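Local coordinates for OBCA, Oxalate Biosynthetic Component A (Burkholderia glumae, PDB 4NNB), which belongs to the TIM-barrel clan and holds a magnesium ion together with an oxaloacetate ion in one pocket of its barrel domain, at residues 256-261 with 293-298; 307-312 with 336-341; 330-335 with 363-368. All coordinates share one frame; numbering follows the deposited sequence.

Contact 1. Residues 256-261 with 293-298; sequences DDYDAI and RAHLKF
Lys297 NZ donates to Asp259 OD1 at 2.8 Å, forming a salt bridge between helix 255-268 and the loop that follows helix 291-294. Both elements belong to the outer layer of a TIM barrel. Helix 255-268 lies on the beta-alpha-beta crossover from strand 222-229 to strand 273-276, while 293-298 lies on the next connection, leading to strand 308-311. The lysine chain runs extended beyond CG and meets the aspartate side chain at about a right angle. Its ammonium group settles on the syn side of OD1, 22° out of the carboxylate plane. The other oxygen of Asp259, OD2, stays farther from Lys297 NZ, at 3.7 Å, so the grip falls on one carboxylate oxygen. Both residues are partly exposed, and the pair sits on the more solvent-exposed part of the contact.

Deeper in, Tyr258 and His295 lie side by side and point the same way. Their rings meet obliquely, with planes 43° apart and centroids separated by 5.4 Å. The closest approach is Tyr258 CE2 to His295 CD2, at 3.6 Å. His295 holds its ring between its own backbone N and carbonyl carbon (chi1 56°), which brings the ring beside the tyrosine; chi2 then turns CD2 to it. NE2 of the same ring is hydrogen-bonded to the carbonyl of Ser277, a ligand-pocket residue, and this polar link helps fix the ring's rotation. Tyr258 also packs on Leu225 and Thr227 of strand 222-229, with its side chain about 8 Å from both the oxaloacetate ion and the magnesium ion. Within its own loop, the imidazole is covered on one face by Leu296, whose CD2 sits 3.9 Å above the ring plane of His295, over its centre.

Contact 2. Residues 307-312 with 336-341; sequences EVASLS and DHFERV. With OAA (oxaloacetate ion), chain C.
The ring of Phe338 carries Leu311 CD1 over one face, 4.3 Å above the plane and displaced toward the rim, while backbone oxygens of strand 308-311 border its edge. Ala309 O lies in the ring plane, 3.5 Å from Phe338 CE2, and Ser310 O comes near the same edge at Phe338 CZ. The methyl group of Ala309 adds apolar packing, with its CB 3.7 Å from Phe338 CE2. Leu296, from the preceding loop, also packs against the phenyl group.

This is the strand-to-helix packing of a TIM barrel. Strand 308-311 and helix segment 336-341 run almost antiparallel, at 170°, with their axes 10.7 Å apart, and the phenylalanine spans the gap. Strand alternation gives the two faces different work: Ala309 and Leu311 turn toward the helix, whereas Val308 and Ser310 turn away from it. On that second face Ser310 OG donates a short hydrogen bond to O1 of the oxaloacetate ion, 2.5 Å long. Ser277, Ser279, Arg281 and Tyr324 also hydrogen-bond the ion.

The chemistry is thus divided across a single strand. The outward side chains meet the helix through buried carbon surfaces, and backbone oxygens of Ala309 and Ser310 border the ring edge, where the C-H groups are slightly positive, while the inward side offers a hydroxyl to an anion.

Contact 3. Residues 330-335 with 363-368; sequences FLDAQF and RDRLLR
Arg365 starts its run across Phe335 with CB over one face of the ring, 3.9 Å from the centroid and 16° off the normal, a CH-pi contact. Extended from CG to NE, the chain keeps CD beside the ring, 3.9 Å from Phe335 CD2. Next, Arg365 NE donates to a water at 2.6 Å, and the water also lies within hydrogen-bonding distance of Asp332 O, to which it can donate. At the tip, Arg365 NH2 forms a salt bridge with Asp332 OD1, 2.6 Å long with an N-H...O angle of 150°. NH2 arrives on the anti side of OD1, the only carboxylate oxygen it bonds, and the guanidinium and carboxylate planes stand 70° apart. Leu366 adds an edge contact to Phe335: its CD2 lies 3.6 Å from Phe335 CE1.

The two segments belong to neighbouring outer helices of the barrel, 328-341 and 363-368; the axes of segments 330-335 and 363-368 approach to 11.2 Å and run nearly parallel. Phe335 is buried between them and also reaches Leu311 on strand 308-311, while Arg365 and Asp332 close the more exposed side of the helix pair.

Overall arrangement
All three contacts lie on the same side of the chain's centre, in the TIM-barrel domain, and they follow its repeated strand-helix path. Contact 1 closes before the others open; contacts 2 and 3 alternate along the chain (307-312, 330-335, 336-341, 363-368) and share helix 328-341. Their centres are about 8 Å apart, against 13 Å from contact 1 to contact 2 and 21 Å from contact 1 to contact 3. Segment 293-298 of contact 1 leans on the same helix: Leu296 O accepts a probable hydrogen bond from His337 NE2, and Arg293 NH1 meets Gln334 OE1. Helix 328-341 therefore links all three, tying the outer layer to strand 308-311, which lines the oxaloacetate pocket.

Contact 1. Residues 256-261 with 293-298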
loop_
_atom_site.group_PDB
_atom_site.type_symbol
_atom_site.label_atom_id
_atom_site.label_comp_id
_atom_site.label_asym_id
_atom_site.label_seq_id
_atom_site.Cartn_x
_atom_site.Cartn_y
_atom_site.Cartn_z
ATOM N N ASP A 256 5.833 19.900 7.643
ATOM C CA ASP A 256 5.959 19.817 9.096
ATOM C C ASP A 256 6.074 18.357 9.538
ATOM O O ASP A 256 6.784 18.055 10.495
ATOM C CB ASP A 256 4.778 20.489 9.801
ATOM C CG ASP A 256 4.795 22.000 9.668
ATOM O OD1 ASP A 256 5.866 22.578 9.402
ATOM O OD2 ASP A 256 3.724 22.608 9.831
ATOM N N ASP A 257 5.390 17.451 8.842
ATOM C CA ASP A 257 5.504 16.022 9.172
ATOM C C ASP A 257 6.938 15.526 9.000
ATOM O O ASP A 257 7.498 14.878 9.893
ATOM C CB ASP A 257 4.527 15.174 8.344
ATOM C CG ASP A 257 3.092 15.301 8.824
ATOM O OD1 ASP A 257 2.887 16.005 9.821
ATOM O OD2 ASP A 257 2.172 14.702 8.215
ATOM N N TYR A 258 7.554 15.846 7.865
ATOM C CA TYR A 258 8.937 15.433 7.644
ATOM C C TYR A 258 9.918 16.089 8.616
ATOM O O TYR A 258 10.908 15.484 8.993
ATOM C CB TYR A 258 9.357 15.659 6.180
ATOM C CG TYR A 258 8.809 14.587 5.263
ATOM C CD1 TYR A 258 9.160 13.257 5.449
ATOM C CD2 TYR A 258 7.946 14.898 4.225
ATOM C CE1 TYR A 258 8.672 12.262 4.627
ATOM C CE2 TYR A 258 7.453 13.906 3.384
ATOM C CZ TYR A 258 7.821 12.595 3.592
ATOM O OH TYR A 258 7.333 11.596 2.777
ATOM N N ASP A 259 9.640 17.322 9.025
ATOM C CA ASP A 259 10.486 17.997 10.018
ATOM C C ASP A 259 10.515 17.207 11.322
ATOM O O ASP A 259 11.503 17.238 12.064
ATOM C CB ASP A 259 9.962 19.407 10.297
ATOM C CG ASP A 259 10.341 20.397 9.210
ATOM O OD1 ASP A 259 11.141 20.033 8.316
ATOM O OD2 ASP A 259 9.852 21.543 9.278
ATOM N N ALA A 260 9.430 16.489 11.577
ATOM C CA ALA A 260 9.323 15.627 12.751
ATOM C C ALA A 260 9.904 14.240 12.463
ATOM O O ALA A 260 10.741 13.736 13.222
ATOM C CB ALA A 260 7.870 15.523 13.198
ATOM N N ILE A 261 9.485 13.636 11.351
ATOM C CA ILE A 261 9.886 12.261 11.033
ATOM C C ILE A 261 11.391 12.067 10.873
ATOM O O ILE A 261 11.960 11.139 11.455
ATOM C CB ILE A 261 9.146 11.714 9.780
ATOM C CG1 ILE A 261 7.649 11.611 10.067
ATOM C CG2 ILE A 261 9.705 10.365 9.363
ATOM C CD1 ILE A 261 6.756 11.630 8.823
ATOM N N ARG A 293 10.143 19.425 -3.985
ATOM C CA ARG A 293 11.506 19.269 -3.472
ATOM C C ARG A 293 11.728 20.004 -2.140
ATOM O O ARG A 293 12.816 19.944 -1.584
ATOM C CB ARG A 293 12.551 19.742 -4.511
ATOM C CG ARG A 293 12.307 21.157 -5.040
ATOM C CD ARG A 293 13.278 21.536 -6.165
ATOM N NE ARG A 293 12.883 22.800 -6.785
ATOM C CZ ARG A 293 11.988 22.918 -7.761
ATOM N NH1 ARG A 293 11.396 21.842 -8.272
ATOM N NH2 ARG A 293 11.688 24.123 -8.235
ATOM N N ALA A 294 10.712 20.695 -1.629
ATOM C CA ALA A 294 10.876 21.474 -0.394
ATOM C C ALA A 294 11.243 20.609 0.825
ATOM O O ALA A 294 11.886 21.083 1.765
ATOM C CB ALA A 294 9.630 22.294 -0.114
ATOM N N HIS A 295 10.842 19.341 0.804
ATOM C CA HIS A 295 11.229 18.392 1.854
ATOM C C HIS A 295 12.598 17.770 1.617
ATOM O O HIS A 295 13.058 16.955 2.422
ATOM C CB HIS A 295 10.173 17.291 2.043
ATOM C CG HIS A 295 9.853 16.521 0.795
ATOM N ND1 HIS A 295 9.968 17.056 -0.472
ATOM C CD2 HIS A 295 9.388 15.256 0.630
ATOM C CE1 HIS A 295 9.600 16.151 -1.365
ATOM N NE2 HIS A 295 9.246 15.051 -0.722
ATOM N N LEU A 296 13.255 18.156 0.526
ATOM C CA LEU A 296 14.558 17.585 0.216
ATOM C C LEU A 296 15.657 18.564 0.587
ATOM O O LEU A 296 16.580 18.796 -0.179
ATOM C CB LEU A 296 14.659 17.199 -1.257
ATOM C CG LEU A 296 13.544 16.260 -1.737
ATOM C CD1 LEU A 296 13.807 15.890 -3.188
ATOM C CD2 LEU A 296 13.386 14.995 -0.854
ATOM N N LYS A 297 15.547 19.128 1.779
ATOM C CA LYS A 297 16.509 20.115 2.260
ATOM C C LYS A 297 17.546 19.442 3.142
ATOM O O LYS A 297 17.380 18.287 3.534
ATOM C CB LYS A 297 15.766 21.150 3.086
ATOM C CG LYS A 297 15.048 20.529 4.278
ATOM C CD LYS A 297 14.397 21.580 5.144
ATOM C CE LYS A 297 13.824 20.964 6.410
ATOM N NZ LYS A 297 12.764 21.836 7.008
ATOM N N PHE A 298 18.622 20.165 3.452
ATOM C CA PHE A 298 19.525 19.765 4.524
ATOM C C PHE A 298 18.771 19.876 5.850
ATOM O O PHE A 298 18.286 20.946 6.204
ATOM C CB PHE A 298 20.762 20.671 4.531
ATOM C CG PHE A 298 21.834 20.236 5.490
ATOM C CD1 PHE A 298 21.863 20.722 6.787
ATOM C CD2 PHE A 298 22.823 19.352 5.088
ATOM C CE1 PHE A 298 22.861 20.320 7.681
ATOM C CE2 PHE A 298 23.820 18.949 5.970
ATOM C CZ PHE A 298 23.837 19.434 7.265
#

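Contact 2. Residues 307-312 with 336-341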
loop_
_atom_site.group_PDB
_atom_site.type_symbol
_atom_site.label_atom_id
_atom_site.label_comp_id
_atom_site.label_asym_id
_atom_site.label_seq_id
_atom_site.Cartn_x
_atom_site.Cartn_y
_atom_site.Cartn_z
ATOM N N GLU A 307 18.643 10.800 2.057
ATOM C CA GLU A 307 19.577 9.981 1.289
ATOM C C GLU A 307 19.084 9.747 -0.139
ATOM O O GLU A 307 19.866 9.736 -1.088
ATOM C CB GLU A 307 19.784 8.616 1.963
ATOM C CG GLU A 307 20.624 8.636 3.259
ATOM C CD GLU A 307 19.851 9.115 4.486
ATOM O OE1 GLU A 307 18.602 9.232 4.438
ATOM O OE2 GLU A 307 20.501 9.370 5.521
ATOM N N VAL A 308 17.783 9.525 -0.268
ATOM C CA VAL A 308 17.181 9.122 -1.529
ATOM C C VAL A 308 15.854 9.853 -1.649
ATOM O O VAL A 308 15.242 10.201 -0.637
ATOM C CB VAL A 308 16.969 7.586 -1.572
ATOM C CG1 VAL A 308 16.231 7.134 -2.848
ATOM C CG2 VAL A 308 18.314 6.855 -1.455
ATOM N N ALA A 309 15.422 10.122 -2.876
ATOM C CA ALA A 309 14.058 10.592 -3.081
ATOM C C ALA A 309 13.574 10.147 -4.446
ATOM O O ALA A 309 14.360 9.998 -5.383
ATOM C CB ALA A 309 13.958 12.098 -2.941
ATOM N N SER A 310 12.271 9.954 -4.574
ATOM C CA SER A 310 11.756 9.412 -5.818
ATOM C C SER A 310 11.761 10.457 -6.952
ATOM O O SER A 310 11.639 11.662 -6.717
ATOM C CB SER A 310 10.367 8.809 -5.603
ATOM O OG SER A 310 9.410 9.813 -5.339
ATOM N N LEU A 311 11.937 9.976 -8.180
ATOM C CA LEU A 311 11.962 10.833 -9.366
ATOM C C LEU A 311 11.408 10.029 -10.545
ATOM O O LEU A 311 11.879 8.921 -10.826
ATOM C CB LEU A 311 13.399 11.306 -9.647
ATOM C CG LEU A 311 13.579 12.399 -10.704
ATOM C CD1 LEU A 311 14.800 13.270 -10.379
ATOM C CD2 LEU A 311 13.706 11.807 -12.110
ATOM N N SER A 312 10.399 10.575 -11.217
ATOM C CA SER A 312 9.787 9.912 -12.365
ATOM C C SER A 312 9.907 10.819 -13.593
ATOM O O SER A 312 9.241 11.836 -13.666
ATOM C CB SER A 312 8.307 9.622 -12.090
ATOM O OG SER A 312 8.131 8.710 -11.017
ATOM N N ASP A 336 18.689 19.533 -10.671
ATOM C CA ASP A 336 19.571 20.589 -10.146
ATOM C C ASP A 336 19.577 20.542 -8.624
ATOM O O ASP A 336 20.618 20.647 -7.981
ATOM C CB ASP A 336 19.068 21.971 -10.572
ATOM C CG ASP A 336 19.675 22.443 -11.880
ATOM O OD1 ASP A 336 20.454 21.669 -12.476
ATOM O OD2 ASP A 336 19.361 23.585 -12.311
ATOM N N HIS A 337 18.396 20.384 -8.048
ATOM C CA HIS A 337 18.277 20.376 -6.597
ATOM C C HIS A 337 18.870 19.124 -5.938
ATOM O O HIS A 337 19.633 19.234 -4.972
ATOM C CB HIS A 337 16.829 20.552 -6.191
ATOM C CG HIS A 337 16.632 20.587 -4.716
ATOM N ND1 HIS A 337 16.568 21.766 -4.003
ATOM C CD2 HIS A 337 16.499 19.591 -3.810
ATOM C CE1 HIS A 337 16.390 21.493 -2.724
ATOM N NE2 HIS A 337 16.352 20.179 -2.579
ATOM N N PHE A 338 18.519 17.944 -6.447
ATOM C CA PHE A 338 19.056 16.696 -5.907
ATOM C C PHE A 338 20.588 16.773 -5.928
ATOM O O PHE A 338 21.258 16.460 -4.933
ATOM C CB PHE A 338 18.611 15.484 -6.739
ATOM C CG PHE A 338 17.177 15.024 -6.496
ATOM C CD1 PHE A 338 16.107 15.910 -6.568
ATOM C CD2 PHE A 338 16.901 13.677 -6.272
ATOM C CE1 PHE A 338 14.797 15.469 -6.396
ATOM C CE2 PHE A 338 15.591 13.231 -6.098
ATOM C CZ PHE A 338 14.537 14.132 -6.159
ATOM N N GLU A 339 21.138 17.209 -7.062
ATOM C CA GLU A 339 22.588 17.293 -7.206
ATOM C C GLU A 339 23.177 18.226 -6.148
ATOM O O GLU A 339 24.152 17.883 -5.479
ATOM C CB GLU A 339 22.958 17.740 -8.634
ATOM C CG GLU A 339 24.437 17.595 -8.985
ATOM C CD GLU A 339 24.754 18.026 -10.409
ATOM O OE1 GLU A 339 23.871 17.936 -11.285
ATOM O OE2 GLU A 339 25.895 18.448 -10.656
ATOM N N ARG A 340 22.554 19.389 -5.971
ATOM C CA ARG A 340 23.022 20.377 -5.001
ATOM C C ARG A 340 23.013 19.896 -3.542
ATOM O O ARG A 340 23.993 20.097 -2.820
ATOM C CB ARG A 340 22.223 21.681 -5.123
ATOM C CG ARG A 340 22.731 22.774 -4.187
ATOM C CD ARG A 340 22.035 24.115 -4.393
ATOM N NE ARG A 340 20.639 24.127 -3.950
ATOM C CZ ARG A 340 20.242 24.156 -2.677
ATOM N NH1 ARG A 340 18.946 24.178 -2.386
ATOM N NH2 ARG A 340 21.133 24.151 -1.689
ATOM N N VAL A 341 21.924 19.269 -3.098
ATOM C CA VAL A 341 21.837 18.874 -1.688
ATOM C C VAL A 341 22.409 17.490 -1.403
ATOM O O VAL A 341 22.525 17.096 -0.247
ATOM C CB VAL A 341 20.409 18.982 -1.136
ATOM C CG1 VAL A 341 19.861 20.363 -1.373
ATOM C CG2 VAL A 341 19.497 17.914 -1.771
HETATM O O1 OAA C . 7.378 8.716 -6.320
HETATM O O2 OAA C . 6.575 7.688 -4.463
HETATM O O4 OAA C . 1.997 6.020 -6.387
HETATM O O5 OAA C . 2.598 8.041 -7.303
HETATM O O3 OAA C . 4.143 6.495 -4.576
HETATM C C1 OAA C . 6.470 7.979 -5.731
HETATM C C2 OAA C . 5.306 7.476 -6.556
HETATM C C3 OAA C . 4.105 6.981 -5.781
HETATM C C4 OAA C . 2.827 7.024 -6.520
#

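Contact 3. Residues 330-335 with 363-368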
loop_
_atom_site.group_PDB
_atom_site.type_symbol
_atom_site.label_atom_id
_atom_site.label_comp_id
_atom_site.label_asym_id
_atom_site.label_seq_id
_atom_site.Cartn_x
_atom_site.Cartn_y
_atom_site.Cartn_z
ATOM N N PHE A 330 10.186 21.221 -14.900
ATOM C CA PHE A 330 10.163 20.722 -13.532
ATOM C C PHE A 330 11.333 19.769 -13.255
ATOM O O PHE A 330 12.031 19.900 -12.244
ATOM C CB PHE A 330 8.851 20.004 -13.270
ATOM C CG PHE A 330 8.852 19.200 -12.004
ATOM C CD1 PHE A 330 8.927 19.829 -10.771
ATOM C CD2 PHE A 330 8.782 17.813 -12.048
ATOM C CE1 PHE A 330 8.918 19.091 -9.592
ATOM C CE2 PHE A 330 8.772 17.068 -10.871
ATOM C CZ PHE A 330 8.835 17.708 -9.646
ATOM N N LEU A 331 11.551 18.816 -14.154
ATOM C CA LEU A 331 12.615 17.832 -13.955
ATOM C C LEU A 331 14.008 18.455 -13.956
ATOM O O LEU A 331 14.887 18.036 -13.188
ATOM C CB LEU A 331 12.509 16.692 -14.973
ATOM C CG LEU A 331 11.306 15.779 -14.712
ATOM C CD1 LEU A 331 10.973 14.924 -15.941
ATOM C CD2 LEU A 331 11.575 14.899 -13.490
ATOM N N ASP A 332 14.213 19.466 -14.795
ATOM C CA ASP A 332 15.483 20.203 -14.788
ATOM C C ASP A 332 15.755 20.778 -13.398
ATOM O O ASP A 332 16.880 20.687 -12.880
ATOM C CB ASP A 332 15.479 21.318 -15.841
ATOM C CG ASP A 332 16.784 22.108 -15.866
ATOM O OD1 ASP A 332 17.838 21.512 -16.167
ATOM O OD2 ASP A 332 16.763 23.326 -15.588
ATOM N N ALA A 333 14.716 21.355 -12.802
ATOM C CA ALA A 333 14.794 21.920 -11.458
ATOM C C ALA A 333 15.034 20.838 -10.385
ATOM O O ALA A 333 15.861 21.029 -9.483
ATOM C CB ALA A 333 13.522 22.716 -11.147
ATOM N N GLN A 334 14.299 19.726 -10.464
ATOM C CA GLN A 334 14.528 18.595 -9.551
ATOM C C GLN A 334 15.976 18.132 -9.575
ATOM O O GLN A 334 16.634 18.088 -8.529
ATOM C CB GLN A 334 13.615 17.398 -9.889
ATOM C CG GLN A 334 12.142 17.632 -9.606
ATOM C CD GLN A 334 11.822 17.915 -8.129
ATOM O OE1 GLN A 334 11.891 19.059 -7.677
ATOM N NE2 GLN A 334 11.436 16.870 -7.385
ATOM N N PHE A 335 16.465 17.768 -10.758
ATOM C CA PHE A 335 17.826 17.254 -10.871
ATOM C C PHE A 335 18.842 18.252 -10.321
ATOM O O PHE A 335 19.753 17.856 -9.591
ATOM C CB PHE A 335 18.178 16.883 -12.318
ATOM C CG PHE A 335 17.747 15.491 -12.724
ATOM C CD1 PHE A 335 18.442 14.385 -12.281
ATOM C CD2 PHE A 335 16.667 15.303 -13.584
ATOM C CE1 PHE A 335 18.060 13.097 -12.658
ATOM C CE2 PHE A 335 16.281 14.022 -13.974
ATOM C CZ PHE A 335 16.978 12.915 -13.503
ATOM N N ARG A 363 20.027 10.851 -19.145
ATOM C CA ARG A 363 21.089 9.932 -18.729
ATOM C C ARG A 363 22.250 10.648 -18.056
ATOM O O ARG A 363 22.709 10.231 -16.988
ATOM C CB ARG A 363 21.573 9.076 -19.904
ATOM C CG ARG A 363 22.794 8.225 -19.597
ATOM C CD ARG A 363 23.100 7.279 -20.750
ATOM N NE ARG A 363 24.141 6.312 -20.397
ATOM C CZ ARG A 363 25.446 6.531 -20.533
ATOM N NH1 ARG A 363 25.883 7.691 -21.013
ATOM N NH2 ARG A 363 26.316 5.587 -20.185
ATOM N N ASP A 364 22.725 11.731 -18.660
ATOM C CA ASP A 364 23.862 12.449 -18.080
ATOM C C ASP A 364 23.515 13.067 -16.724
ATOM O O ASP A 364 24.357 13.101 -15.825
ATOM C CB ASP A 364 24.389 13.531 -19.037
ATOM C CG ASP A 364 25.190 12.955 -20.196
ATOM O OD1 ASP A 364 25.431 11.729 -20.225
ATOM O OD2 ASP A 364 25.589 13.742 -21.079
ATOM N N ARG A 365 22.282 13.555 -16.578
ATOM C CA ARG A 365 21.836 14.125 -15.301
ATOM C C ARG A 365 21.791 13.056 -14.207
ATOM O O ARG A 365 22.158 13.315 -13.063
ATOM C CB ARG A 365 20.463 14.813 -15.441
ATOM C CG ARG A 365 20.524 16.277 -15.944
ATOM C CD ARG A 365 19.126 16.788 -16.266
ATOM N NE ARG A 365 19.069 18.236 -16.527
ATOM C CZ ARG A 365 19.287 18.792 -17.717
ATOM N NH1 ARG A 365 19.596 18.041 -18.772
ATOM N NH2 ARG A 365 19.195 20.105 -17.858
ATOM N N LEU A 366 21.344 11.859 -14.570
ATOM C CA LEU A 366 21.312 10.738 -13.627
ATOM C C LEU A 366 22.723 10.315 -13.238
ATOM O O LEU A 366 22.973 9.906 -12.101
ATOM C CB LEU A 366 20.540 9.557 -14.228
ATOM C CG LEU A 366 19.016 9.708 -14.149
ATOM C CD1 LEU A 366 18.344 8.754 -15.104
ATOM C CD2 LEU A 366 18.533 9.489 -12.717
ATOM N N LEU A 367 23.658 10.422 -14.173
ATOM C CA LEU A 367 25.038 10.074 -13.849
ATOM C C LEU A 367 25.595 11.100 -12.882
ATOM O O LEU A 367 26.297 10.758 -11.931
ATOM C CB LEU A 367 25.908 9.987 -15.102
ATOM C CG LEU A 367 25.619 8.810 -16.032
ATOM C CD1 LEU A 367 26.565 8.848 -17.227
ATOM C CD2 LEU A 367 25.735 7.491 -15.294
ATOM N N ARG A 368 25.250 12.360 -13.114
ATOM C CA ARG A 368 25.691 13.453 -12.266
ATOM C C ARG A 368 25.218 13.365 -10.817
ATOM O O ARG A 368 25.890 13.876 -9.919
ATOM C CB ARG A 368 25.245 14.787 -12.865
ATOM C CG ARG A 368 26.397 15.719 -13.154
ATOM C CD ARG A 368 26.218 16.443 -14.457
ATOM N NE ARG A 368 25.144 17.427 -14.440
ATOM C CZ ARG A 368 24.443 17.759 -15.525
ATOM N NH1 ARG A 368 24.706 17.165 -16.687
ATOM N NH2 ARG A 368 23.474 18.667 -15.462
HETATM O O HOH W 1 19.281 19.588 -14.302
#